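Glycosyl hydrolases family 2, sugar binding domain protein (Bacteroides uniformis str. 3978 T3 ii, PDB 6D1P) is a beta-glucuronidase of glycoside hydrolase family 2 from a human gut bacterium, and probably hydrolyses the O-glycosidic bonds of glucuronides. Local coordinates at residues H417-W431 with D458-F470. Sequence-based numbering, arbitrary orientation.
Sequences HPSVILWGLGNENDW and DPTRSTAIRRCEF
Strands 420-426 and 462-466 are neighbouring parallel staves of the TIM barrel, paired from Leu422 with Ser462 to Asn427 with Arg466. Trp423 turns both backbone polar atoms to strand 462-466, N donating to Ser462 O and O accepting from Ala464 N (2.9 Å). Just before that strand, Arg461 reaches across to the start of the other. Its chain is extended from CG to NE, long enough for Arg461 NE to reach Val420 O (2.6 Å) and NH2 to reach His417 O and Arg415 O. Arg461 NH1 meets Asp458 OD2 (2.7 Å) from above the carboxylate plane, while the anti lone pair of that oxygen takes the indole NE1 of Trp423 (2.9 Å). Tryptophan suits this place through that N-H and its flat ring: Val420 CG1 lies over the rim of one face, Arg461 CD obliquely beside it. With an alanine at Arg461, the Asp458 carboxylate would probably lack its charge partner, Val420 O the arginine N-H, and His417 O a donor stronger than the weak Val420 N. Helix 440-457 makes the right-handed beta-alpha-beta crossover between the strands. A beta bulge between Gly424 and Asn427 shifts the register by one; at Gly426 a CB would strike Asn429 OD1. Beyond it, the Asn427-Glu428 pair matches the family 2 Asn-Glu motif that carries the acid/base, so this end probably borders the active site. Glu428 OE2 receives Arg466 NH1 (2.6 Å, 166°), and OE1 pairs with Arg391. The carboxylate stacks over one face of the Arg467 guanidinium, planes 18° apart. Bent at chi3 (91°), Arg467 turns NE and NH2 side-on to Asp430 OD1 (2.9 and 2.7 Å).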
loop_
_atom_site.group_PDB
_atom_site.type_symbol
_atom_site.label_atom_id
_atom_site.label_comp_id
_atom_site.label_asym_id
_atom_site.label_seq_id
_atom_site.Cartn_x
_atom_site.Cartn_y
_atom_site.Cartn_z
ATOM N N HIS A 417 4.871 35.538 18.212
ATOM C CA HIS A 417 3.416 35.568 18.188
ATOM C C HIS A 417 2.882 35.947 19.560
ATOM O O HIS A 417 3.127 35.220 20.532
ATOM C CB HIS A 417 2.848 34.227 17.762
ATOM C CG HIS A 417 3.159 33.875 16.347
ATOM N ND1 HIS A 417 2.477 34.418 15.281
ATOM C CD2 HIS A 417 4.099 33.059 15.818
ATOM C CE1 HIS A 417 2.974 33.945 14.154
ATOM N NE2 HIS A 417 3.958 33.115 14.453
ATOM N N PRO A 418 2.152 37.052 19.688
ATOM C CA PRO A 418 1.570 37.381 20.994
ATOM C C PRO A 418 0.534 36.377 21.447
ATOM O O PRO A 418 0.309 36.257 22.656
ATOM C CB PRO A 418 0.955 38.769 20.768
ATOM C CG PRO A 418 0.671 38.808 19.304
ATOM C CD PRO A 418 1.785 38.031 18.654
ATOM N N SER A 419 -0.091 35.630 20.525
ATOM C CA SER A 419 -1.122 34.681 20.934
ATOM C C SER A 419 -0.578 33.587 21.847
ATOM O O SER A 419 -1.348 32.993 22.609
ATOM C CB SER A 419 -1.797 34.054 19.706
ATOM O OG SER A 419 -0.881 33.282 18.947
ATOM N N VAL A 420 0.723 33.324 21.807
ATOM C CA VAL A 420 1.299 32.170 22.490
ATOM C C VAL A 420 1.669 32.544 23.918
ATOM O O VAL A 420 2.498 33.432 24.145
ATOM C CB VAL A 420 2.529 31.637 21.743
ATOM C CG1 VAL A 420 3.221 30.592 22.593
ATOM C CG2 VAL A 420 2.114 31.055 20.376
ATOM N N ILE A 421 1.090 31.835 24.878
ATOM C CA ILE A 421 1.451 32.016 26.274
ATOM C C ILE A 421 2.018 30.754 26.913
ATOM O O ILE A 421 2.651 30.851 27.976
ATOM C CB ILE A 421 0.247 32.531 27.086
ATOM C CG1 ILE A 421 -0.932 31.591 26.921
ATOM C CG2 ILE A 421 -0.154 33.895 26.612
ATOM C CD1 ILE A 421 -2.042 31.871 27.843
ATOM N N LEU A 422 1.842 29.573 26.321
ATOM C CA LEU A 422 2.300 28.344 26.945
ATOM C C LEU A 422 3.067 27.503 25.944
ATOM O O LEU A 422 2.556 27.208 24.861
ATOM C CB LEU A 422 1.133 27.540 27.520
ATOM C CG LEU A 422 0.494 28.128 28.779
ATOM C CD1 LEU A 422 -0.812 27.432 29.096
ATOM C CD2 LEU A 422 1.444 28.078 29.978
ATOM N N TRP A 423 4.302 27.146 26.305
ATOM C CA TRP A 423 5.052 26.096 25.630
ATOM C C TRP A 423 4.828 24.790 26.379
ATOM O O TRP A 423 5.190 24.681 27.557
ATOM C CB TRP A 423 6.544 26.409 25.591
ATOM C CG TRP A 423 6.950 27.696 24.938
ATOM C CD1 TRP A 423 7.749 28.662 25.476
ATOM C CD2 TRP A 423 6.613 28.145 23.617
ATOM N NE1 TRP A 423 7.924 29.686 24.575
ATOM C CE2 TRP A 423 7.240 29.392 23.427
ATOM C CE3 TRP A 423 5.847 27.611 22.576
ATOM C CZ2 TRP A 423 7.108 30.123 22.245
ATOM C CZ3 TRP A 423 5.728 28.327 21.401
ATOM C CH2 TRP A 423 6.357 29.565 21.240
ATOM N N GLY A 424 4.235 23.804 25.711
ATOM C CA GLY A 424 4.069 22.480 26.303
ATOM C C GLY A 424 5.271 21.584 26.028
ATOM O O GLY A 424 5.842 21.604 24.945
ATOM N N LEU A 425 5.653 20.795 27.036
ATOM C CA LEU A 425 6.831 19.934 26.908
ATOM C C LEU A 425 6.502 18.479 26.600
ATOM O O LEU A 425 7.395 17.740 26.183
ATOM C CB LEU A 425 7.682 19.994 28.179
ATOM C CG LEU A 425 7.972 21.413 28.687
ATOM C CD1 LEU A 425 8.651 21.358 30.055
ATOM C CD2 LEU A 425 8.811 22.214 27.688
ATOM N N GLY A 426 5.259 18.053 26.780
ATOM C CA GLY A 426 4.905 16.687 26.446
ATOM C C GLY A 426 3.495 16.397 26.891
ATOM O O GLY A 426 2.883 17.171 27.634
ATOM N N ASN A 427 2.987 15.258 26.427
ATOM C CA ASN A 427 1.614 14.853 26.688
ATOM C C ASN A 427 1.571 13.384 27.082
ATOM O O ASN A 427 2.123 12.531 26.379
ATOM C CB ASN A 427 0.735 15.109 25.459
ATOM C CG ASN A 427 -0.682 14.679 25.673
ATOM O OD1 ASN A 427 -1.402 15.239 26.518
ATOM N ND2 ASN A 427 -1.108 13.675 24.911
ATOM N N GLU A 428 0.911 13.098 28.204
ATOM C CA GLU A 428 0.763 11.737 28.717
ATOM C C GLU A 428 2.091 10.985 28.696
ATOM O O GLU A 428 2.208 9.866 28.191
ATOM C CB GLU A 428 -0.332 10.998 27.938
ATOM C CG GLU A 428 -1.691 11.717 28.106
ATOM C CD GLU A 428 -2.877 10.992 27.491
ATOM O OE1 GLU A 428 -2.685 10.004 26.731
ATOM O OE2 GLU A 428 -4.024 11.426 27.771
ATOM N N ASN A 429 3.121 11.621 29.252
ATOM C CA ASN A 429 4.390 10.908 29.320
ATOM C C ASN A 429 4.400 9.818 30.391
ATOM O O ASN A 429 5.417 9.149 30.565
ATOM C CB ASN A 429 5.531 11.893 29.541
ATOM C CG ASN A 429 5.638 12.898 28.419
ATOM O OD1 ASN A 429 5.295 14.069 28.594
ATOM N ND2 ASN A 429 6.101 12.450 27.250
ATOM N N ASP A 430 3.310 9.628 31.114
ATOM C CA ASP A 430 3.183 8.495 32.004
ATOM C C ASP A 430 2.665 7.242 31.296
ATOM O O ASP A 430 2.420 6.234 31.968
ATOM C CB ASP A 430 2.251 8.851 33.156
ATOM C CG ASP A 430 0.860 9.237 32.673
ATOM O OD1 ASP A 430 0.626 9.222 31.431
ATOM O OD2 ASP A 430 0.002 9.547 33.537
ATOM N N TRP A 431 2.459 7.289 29.974
ATOM C CA TRP A 431 1.925 6.149 29.236
ATOM C C TRP A 431 3.081 5.306 28.689
ATOM O O TRP A 431 3.780 5.760 27.771
ATOM C CB TRP A 431 1.031 6.633 28.103
ATOM C CG TRP A 431 0.082 5.615 27.605
ATOM C CD1 TRP A 431 0.369 4.331 27.280
ATOM C CD2 TRP A 431 -1.316 5.796 27.339
ATOM N NE1 TRP A 431 -0.762 3.679 26.861
ATOM C CE2 TRP A 431 -1.814 4.558 26.875
ATOM C CE3 TRP A 431 -2.196 6.875 27.453
ATOM C CZ2 TRP A 431 -3.151 4.370 26.524
ATOM C CZ3 TRP A 431 -3.529 6.679 27.115
ATOM C CH2 TRP A 431 -3.995 5.437 26.668
ATOM N N ASP A 458 13.256 31.219 26.307
ATOM C CA ASP A 458 12.197 32.226 26.304
ATOM C C ASP A 458 11.678 32.417 27.719
ATOM O O ASP A 458 10.684 31.800 28.128
ATOM C CB ASP A 458 11.057 31.855 25.355
ATOM C CG ASP A 458 9.897 32.851 25.411
ATOM O OD1 ASP A 458 10.087 34.019 25.845
ATOM O OD2 ASP A 458 8.773 32.457 25.037
ATOM N N PRO A 459 12.322 33.286 28.497
ATOM C CA PRO A 459 11.850 33.533 29.865
ATOM C C PRO A 459 10.470 34.159 29.934
ATOM O O PRO A 459 9.865 34.133 31.011
ATOM C CB PRO A 459 12.912 34.479 30.439
ATOM C CG PRO A 459 14.086 34.316 29.572
ATOM C CD PRO A 459 13.565 34.005 28.201
ATOM N N THR A 460 9.942 34.706 28.825
ATOM C CA THR A 460 8.696 35.473 28.892
ATOM C C THR A 460 7.448 34.603 28.894
ATOM O O THR A 460 6.342 35.150 28.972
ATOM C CB THR A 460 8.578 36.482 27.729
ATOM O OG1 THR A 460 8.157 35.809 26.528
ATOM C CG2 THR A 460 9.905 37.206 27.472
ATOM N N ARG A 461 7.574 33.277 28.805
ATOM C CA ARG A 461 6.395 32.423 28.719
ATOM C C ARG A 461 6.502 31.275 29.706
ATOM O O ARG A 461 7.580 30.972 30.222
ATOM C CB ARG A 461 6.198 31.905 27.300
ATOM C CG ARG A 461 5.878 33.018 26.300
ATOM C CD ARG A 461 5.466 32.426 24.973
ATOM N NE ARG A 461 5.098 33.409 23.964
ATOM C CZ ARG A 461 5.972 34.153 23.296
ATOM N NH1 ARG A 461 7.266 34.068 23.558
ATOM N NH2 ARG A 461 5.540 35.005 22.378
ATOM N N SER A 462 5.367 30.648 29.984
ATOM C CA SER A 462 5.329 29.534 30.924
ATOM C C SER A 462 5.352 28.187 30.200
ATOM O O SER A 462 4.820 28.041 29.093
ATOM C CB SER A 462 4.094 29.617 31.826
ATOM O OG SER A 462 4.227 30.702 32.720
ATOM N N THR A 463 5.987 27.205 30.845
ATOM C CA THR A 463 5.959 25.825 30.399
ATOM C C THR A 463 4.762 25.106 31.001
ATOM O O THR A 463 4.317 25.414 32.112
ATOM C CB THR A 463 7.242 25.082 30.778
ATOM O OG1 THR A 463 7.331 24.975 32.197
ATOM C CG2 THR A 463 8.465 25.799 30.243
ATOM N N ALA A 464 4.229 24.151 30.238
ATOM C CA ALA A 464 3.148 23.286 30.686
ATOM C C ALA A 464 3.443 21.848 30.254
ATOM O O ALA A 464 4.253 21.610 29.353
ATOM C CB ALA A 464 1.794 23.755 30.121
ATOM N N ILE A 465 2.787 20.882 30.920
ATOM C CA ILE A 465 2.591 19.534 30.385
ATOM C C ILE A 465 1.204 19.063 30.794
ATOM O O ILE A 465 0.520 19.701 31.594
ATOM C CB ILE A 465 3.641 18.505 30.858
ATOM C CG1 ILE A 465 3.580 18.350 32.385
ATOM C CG2 ILE A 465 5.031 18.854 30.329
ATOM C CD1 ILE A 465 4.568 17.344 32.969
ATOM N N ARG A 466 0.805 17.913 30.246
ATOM C CA ARG A 466 -0.486 17.302 30.539
ATOM C C ARG A 466 -0.300 15.845 30.949
ATOM O O ARG A 466 0.370 15.079 30.248
ATOM C CB ARG A 466 -1.450 17.380 29.334
ATOM C CG ARG A 466 -2.849 16.861 29.705
ATOM C CD ARG A 466 -3.857 16.760 28.574
ATOM N NE ARG A 466 -4.989 15.975 29.049
ATOM C CZ ARG A 466 -5.062 14.653 28.950
ATOM N NH1 ARG A 466 -4.084 13.995 28.347
ATOM N NH2 ARG A 466 -6.101 13.993 29.441
ATOM N N ARG A 467 -0.896 15.472 32.083
ATOM C CA ARG A 467 -1.006 14.088 32.547
ATOM C C ARG A 467 0.367 13.419 32.664
ATOM O O ARG A 467 0.757 12.583 31.849
ATOM C CB ARG A 467 -1.905 13.255 31.629
ATOM C CG ARG A 467 -2.578 12.120 32.358
ATOM C CD ARG A 467 -3.146 11.091 31.427
ATOM N NE ARG A 467 -2.163 10.038 31.153
ATOM C CZ ARG A 467 -2.481 8.854 30.639
ATOM N NH1 ARG A 467 -3.745 8.597 30.351
ATOM N NH2 ARG A 467 -1.547 7.919 30.436
ATOM N N CYS A 468 1.089 13.809 33.714
ATOM C CA CYS A 468 2.287 13.073 34.128
ATOM C C CYS A 468 2.514 13.450 35.594
ATOM O O CYS A 468 3.266 14.379 35.890
ATOM C CB CYS A 468 3.504 13.383 33.284
ATOM S SG CYS A 468 4.913 12.297 33.729
ATOM N N GLU A 469 1.840 12.728 36.493
ATOM C CA GLU A 469 1.791 13.169 37.884
ATOM C C GLU A 469 3.179 13.226 38.508
ATOM O O GLU A 469 3.463 14.139 39.290
ATOM C CB GLU A 469 0.869 12.271 38.704
ATOM C CG GLU A 469 -0.601 12.401 38.333
ATOM C CD GLU A 469 -1.162 13.839 38.448
ATOM O OE1 GLU A 469 -1.740 14.329 37.444
ATOM O OE2 GLU A 469 -1.045 14.458 39.541
ATOM N N PHE A 470 4.072 12.288 38.147
ATOM C CA PHE A 470 5.406 12.274 38.745
ATOM C C PHE A 470 6.347 13.316 38.150
ATOM O O PHE A 470 7.520 13.366 38.540
ATOM C CB PHE A 470 6.036 10.872 38.648
ATOM C CG PHE A 470 6.283 10.374 37.239
ATOM C CD1 PHE A 470 5.431 9.446 36.658
ATOM C CD2 PHE A 470 7.392 10.781 36.521
ATOM C CE1 PHE A 470 5.659 8.960 35.367
ATOM C CE2 PHE A 470 7.627 10.293 35.232
ATOM C CZ PHE A 470 6.748 9.393 34.657
HETATM O O HOH W 1 3.139 14.395 30.199
HETATM O O HOH W 2 0.363 10.532 35.804
#